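Local coordinates for protein nicotinate-nucleotide--dimethylbenzimidazole phosphoribosyltransferase (Thermus thermophilus, PDB 1J33) that probably catalyses transfer of the phosphoribosyl group of nicotinate mononucleotide to 5,6-dimethylbenzimidazole, giving alpha-ribazole 5'-phosphate for the lower ligand of cobalamin, at residues 129-134 with 226-231; 250-255 with 278-283. All coordinates share one frame; numbering follows the deposited sequence.

Contact 1. Residues 129-134 with 226-231; sequences PAMTPE and GGIELV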
loop_
_atom_site.group_PDB
_atom_site.type_symbol
_atom_site.label_atom_id
_atom_site.label_comp_id
_atom_site.label_asym_id
_atom_site.label_seq_id
_atom_site.Cartn_x
_atom_site.Cartn_y
_atom_site.Cartn_z
ATOM N N PRO A 129 6.800 12.335 37.347
ATOM C CA PRO A 129 7.476 11.447 36.400
ATOM C C PRO A 129 6.703 10.154 36.165
ATOM O O PRO A 129 6.279 9.484 37.113
ATOM C CB PRO A 129 8.842 11.214 37.051
ATOM C CG PRO A 129 8.593 11.490 38.523
ATOM C CD PRO A 129 7.692 12.687 38.465
ATOM N N ALA A 130 6.513 9.815 34.894
ATOM C CA ALA A 130 5.791 8.606 34.524
ATOM C C ALA A 130 6.476 7.369 35.089
ATOM O O ALA A 130 5.820 6.416 35.508
ATOM C CB ALA A 130 5.699 8.501 33.002
ATOM N N MET A 131 7.802 7.393 35.095
ATOM C CA MET A 131 8.592 6.272 35.590
ATOM C C MET A 131 9.940 6.822 36.039
ATOM O O MET A 131 10.252 7.983 35.796
ATOM C CB MET A 131 8.812 5.261 34.467
ATOM C CG MET A 131 9.704 5.809 33.361
ATOM S SD MET A 131 9.554 4.944 31.793
ATOM C CE MET A 131 8.085 5.735 31.161
ATOM N N THR A 132 10.744 5.982 36.675
ATOM C CA THR A 132 12.055 6.412 37.134
ATOM C C THR A 132 13.079 6.109 36.051
ATOM O O THR A 132 12.805 5.343 35.126
ATOM C CB THR A 132 12.463 5.671 38.413
ATOM O OG1 THR A 132 12.643 4.280 38.116
ATOM C CG2 THR A 132 11.384 5.829 39.483
ATOM N N PRO A 133 14.272 6.713 36.145
ATOM C CA PRO A 133 15.321 6.479 35.148
ATOM C C PRO A 133 15.693 5.002 35.043
ATOM O O PRO A 133 15.917 4.486 33.944
ATOM C CB PRO A 133 16.477 7.335 35.662
ATOM C CG PRO A 133 15.772 8.477 36.324
ATOM C CD PRO A 133 14.679 7.770 37.090
ATOM N N GLU A 134 15.754 4.325 36.186
ATOM C CA GLU A 134 16.095 2.905 36.214
ATOM C C GLU A 134 15.053 2.069 35.468
ATOM O O GLU A 134 15.389 1.101 34.788
ATOM C CB GLU A 134 16.189 2.399 37.658
ATOM C CG GLU A 134 17.343 2.956 38.489
ATOM C CD GLU A 134 17.194 4.429 38.823
ATOM O OE1 GLU A 134 16.056 4.883 39.064
ATOM O OE2 GLU A 134 18.225 5.133 38.865
ATOM N N GLY A 226 6.896 10.071 29.095
ATOM C CA GLY A 226 6.355 9.045 28.222
ATOM C C GLY A 226 5.655 7.846 28.826
ATOM O O GLY A 226 4.991 7.934 29.863
ATOM N N GLY A 227 5.806 6.712 28.146
ATOM C CA GLY A 227 5.195 5.481 28.595
ATOM C C GLY A 227 6.214 4.368 28.533
ATOM O O GLY A 227 7.156 4.427 27.737
ATOM N N ILE A 228 6.031 3.351 29.368
ATOM C CA ILE A 228 6.964 2.237 29.404
ATOM C C ILE A 228 7.060 1.539 28.054
ATOM O O ILE A 228 8.153 1.173 27.627
ATOM C CB ILE A 228 6.551 1.202 30.464
ATOM C CG1 ILE A 228 6.494 1.871 31.838
ATOM C CG2 ILE A 228 7.538 0.040 30.468
ATOM C CD1 ILE A 228 5.852 1.015 32.908
ATOM N N GLU A 229 5.925 1.350 27.384
ATOM C CA GLU A 229 5.952 0.680 26.091
ATOM C C GLU A 229 6.592 1.567 25.026
ATOM O O GLU A 229 7.215 1.061 24.093
ATOM C CB GLU A 229 4.541 0.247 25.642
ATOM C CG GLU A 229 3.713 1.335 24.964
ATOM C CD GLU A 229 2.918 2.176 25.944
ATOM O OE1 GLU A 229 3.455 2.516 27.024
ATOM O OE2 GLU A 229 1.757 2.515 25.627
ATOM N N LEU A 230 6.448 2.884 25.157
ATOM C CA LEU A 230 7.048 3.786 24.173
ATOM C C LEU A 230 8.567 3.677 24.261
ATOM O O LEU A 230 9.259 3.722 23.241
ATOM C CB LEU A 230 6.616 5.236 24.418
ATOM C CG LEU A 230 5.117 5.545 24.331
ATOM C CD1 LEU A 230 4.904 7.039 24.498
ATOM C CD2 LEU A 230 4.558 5.091 22.987
ATOM N N VAL A 231 9.088 3.534 25.479
ATOM C CA VAL A 231 10.528 3.396 25.667
ATOM C C VAL A 231 10.958 2.029 25.146
ATOM O O VAL A 231 12.005 1.899 24.519
ATOM C CB VAL A 231 10.927 3.529 27.159
ATOM C CG1 VAL A 231 12.422 3.240 27.340
ATOM C CG2 VAL A 231 10.622 4.930 27.642
#
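Met131 lays the end of its side chain over the turn formed by Gly226 and Gly227 and over the first residues of helix 228-242. Its methyl group does most of the touching: Met131 CE lies 3.5 Å from Gly227 C and 3.6 Å from Ile228 N, resting on the peptide link by which the chain enters the helix. CG starts between the backbone N and the carbonyl carbon (chi1 67°), and the bend at the sulfur (chi3 81°) then turns CE onto this link. From the same methyl, CG1 of Ile228 is 4.2 Å away, while SD passes 4.3 Å from CG2 of Val231, further along the helix. The first turn of the helix is closed by the bond from Val231 N to the carbonyl O of Gly227, the N-cap residue, at 3.1 Å. Gly227 has no side chain; a CB there would run into the carboxylate of Glu229. Ala130 sets its CB against the carbonyl O of Gly226, 3.3 Å away. No hydrogen bond joins the two segments; apolar side-chain atoms rest on backbone and on the side chains of Ile228 and Val231. Backbone hydrogen bonds between Ala130 and Glu224 and between Met131 and Ala223 tie the loop to helix 218-225, and Ala136 and Ala139 of helix 133-152 cover Met131 and Ile228 respectively. The arrangement is a buried junction of the alpha/beta fold, in which the loop leading into helix 133-152 packs on the glycine link between helices 218-225 and 228-242.

Contact 2. Residues 250-255 with 278-283; sequences DGFPVT and SREPGH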
loop_
_atom_site.group_PDB
_atom_site.type_symbol
_atom_site.label_atom_id
_atom_site.label_comp_id
_atom_site.label_asym_id
_atom_site.label_seq_id
_atom_site.Cartn_x
_atom_site.Cartn_y
_atom_site.Cartn_z
ATOM N N ASP A 250 4.984 2.488 12.551
ATOM C CA ASP A 250 3.538 2.345 12.561
ATOM C C ASP A 250 2.950 3.735 12.788
ATOM O O ASP A 250 3.346 4.683 12.115
ATOM C CB ASP A 250 3.083 1.385 13.659
ATOM C CG ASP A 250 1.592 1.094 13.590
ATOM O OD1 ASP A 250 1.044 1.082 12.468
ATOM O OD2 ASP A 250 0.964 0.871 14.647
ATOM N N GLY A 251 2.043 3.863 13.752
ATOM C CA GLY A 251 1.402 5.143 14.011
ATOM C C GLY A 251 2.091 6.121 14.950
ATOM O O GLY A 251 3.293 6.043 15.198
ATOM N N PHE A 252 1.291 7.040 15.486
ATOM C CA PHE A 252 1.760 8.099 16.372
ATOM C C PHE A 252 2.479 7.619 17.635
ATOM O O PHE A 252 3.565 8.099 17.947
ATOM C CB PHE A 252 0.576 9.006 16.729
ATOM C CG PHE A 252 0.941 10.199 17.560
ATOM C CD1 PHE A 252 0.408 10.359 18.838
ATOM C CD2 PHE A 252 1.803 11.172 17.066
ATOM C CE1 PHE A 252 0.730 11.472 19.613
ATOM C CE2 PHE A 252 2.130 12.285 17.830
ATOM C CZ PHE A 252 1.593 12.435 19.108
ATOM N N PRO A 253 1.886 6.673 18.380
ATOM C CA PRO A 253 2.557 6.195 19.593
ATOM C C PRO A 253 3.851 5.450 19.278
ATOM O O PRO A 253 4.863 5.641 19.952
ATOM C CB PRO A 253 1.508 5.286 20.236
ATOM C CG PRO A 253 0.218 5.894 19.793
ATOM C CD PRO A 253 0.495 6.190 18.330
ATOM N N VAL A 254 3.818 4.605 18.245
ATOM C CA VAL A 254 5.000 3.844 17.857
ATOM C C VAL A 254 6.080 4.762 17.292
ATOM O O VAL A 254 7.260 4.603 17.590
ATOM C CB VAL A 254 4.648 2.747 16.813
ATOM C CG1 VAL A 254 5.906 2.299 16.059
ATOM C CG2 VAL A 254 4.025 1.545 17.526
ATOM N N THR A 255 5.676 5.729 16.480
ATOM C CA THR A 255 6.649 6.640 15.908
ATOM C C THR A 255 7.253 7.521 17.001
ATOM O O THR A 255 8.393 7.965 16.884
ATOM C CB THR A 255 6.013 7.487 14.795
ATOM O OG1 THR A 255 5.472 6.604 13.799
ATOM C CG2 THR A 255 7.059 8.381 14.135
ATOM N N SER A 278 -0.910 8.158 9.838
ATOM C CA SER A 278 -2.170 7.918 10.525
ATOM C C SER A 278 -2.999 9.189 10.577
ATOM O O SER A 278 -2.575 10.253 10.113
ATOM C CB SER A 278 -1.928 7.403 11.948
ATOM O OG SER A 278 -1.375 8.416 12.768
ATOM N N ARG A 279 -4.186 9.061 11.147
ATOM C CA ARG A 279 -5.115 10.173 11.283
ATOM C C ARG A 279 -4.640 11.137 12.376
ATOM O O ARG A 279 -5.012 12.309 12.397
ATOM C CB ARG A 279 -6.490 9.614 11.637
ATOM C CG ARG A 279 -7.613 10.624 11.711
ATOM C CD ARG A 279 -8.868 9.918 12.198
ATOM N NE ARG A 279 -9.164 8.746 11.379
ATOM C CZ ARG A 279 -9.872 7.700 11.796
ATOM N NH1 ARG A 279 -10.364 7.679 13.030
ATOM N NH2 ARG A 279 -10.073 6.669 10.986
ATOM N N GLU A 280 -3.808 10.638 13.281
ATOM C CA GLU A 280 -3.303 11.455 14.379
ATOM C C GLU A 280 -2.516 12.645 13.823
ATOM O O GLU A 280 -1.496 12.475 13.156
ATOM C CB GLU A 280 -2.424 10.588 15.289
ATOM C CG GLU A 280 -2.216 11.111 16.709
ATOM C CD GLU A 280 -3.520 11.387 17.447
ATOM O OE1 GLU A 280 -4.028 12.520 17.340
ATOM O OE2 GLU A 280 -4.040 10.478 18.127
ATOM N N PRO A 281 -2.992 13.872 14.086
ATOM C CA PRO A 281 -2.344 15.101 13.614
ATOM C C PRO A 281 -0.848 15.156 13.899
ATOM O O PRO A 281 -0.063 15.570 13.049
ATOM C CB PRO A 281 -3.116 16.198 14.351
ATOM C CG PRO A 281 -4.492 15.624 14.424
ATOM C CD PRO A 281 -4.217 14.192 14.844
ATOM N N GLY A 282 -0.462 14.730 15.097
ATOM C CA GLY A 282 0.940 14.748 15.475
ATOM C C GLY A 282 1.850 13.859 14.644
ATOM O O GLY A 282 3.061 14.075 14.595
ATOM N N HIS A 283 1.282 12.857 13.988
ATOM C CA HIS A 283 2.088 11.953 13.180
ATOM C C HIS A 283 2.826 12.722 12.077
ATOM O O HIS A 283 3.990 12.444 11.803
ATOM C CB HIS A 283 1.202 10.854 12.577
ATOM C CG HIS A 283 1.954 9.636 12.136
ATOM N ND1 HIS A 283 3.152 9.252 12.701
ATOM C CD2 HIS A 283 1.640 8.675 11.235
ATOM C CE1 HIS A 283 3.542 8.106 12.167
ATOM N NE2 HIS A 283 2.641 7.736 11.276
HETATM O O HOH W 1 -1.904 7.101 15.295
#
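The imidazole of His283 has the Gly251-Phe252 peptide over one face, with Gly251 C 3.7 Å above the ring plane and offset toward the rim. Gly251 CA adds a CH-pi contact there, 4.3 Å from the ring centroid. At the edge, near the ring plane, OG1 of Thr255 comes within 2.9 Å of CE1 of His283, while ND1 is hydrogen-bonded to OE1 of Gln286; Ser278 N also lies at the edge, in the ring plane. The phenyl ring of Phe252, with CG anti to its backbone N (chi1 -176°), reaches between Glu280 and the start of helix 281-290: CG lies 3.4 Å from CG of Glu280, and CD2 is 3.5 Å from His283 N. An alanine in place of Phe252 removes the ring and would probably open a gap beside Gly282 and strip much of the apolar cover from CG of Glu280. Within 250-255, Gly251 O accepts from both Thr255 N and Thr255 OG1, the hydroxyl at 2.6 Å and 44° out of the carbonyl plane. A water links Phe252 N, from which it accepts at 3.2 Å, to Ser278 OG. Ring packing and this water thus join the segments, while Gly190 N holds Glu280 OE2 and Gly305 N and Ala308 N hold the carboxylate of Asp250, consistent with an ordered setting beside Glu304, the predicted proton acceptor.

In the fold
Both contacts are buried and both bring a loop-to-helix junction against another, but the centre of contact 2 lies about 9 Å from the centre of the chain, that of contact 1 about 17 Å. Contact 1 joins the approach to helix 133-152 with the start of helix 228-242 and is apolar; contact 2 joins the starts of helices 252-264 and 281-290, which follow the neighbouring parallel strands 247-249 and 272-274, and mixes ring packing with polar groups and a water. The more polar character of contact 2 is consistent with its place near Glu304, the predicted proton acceptor. They meet where Leu230 CD2 packs 3.1 Å from Pro253 O.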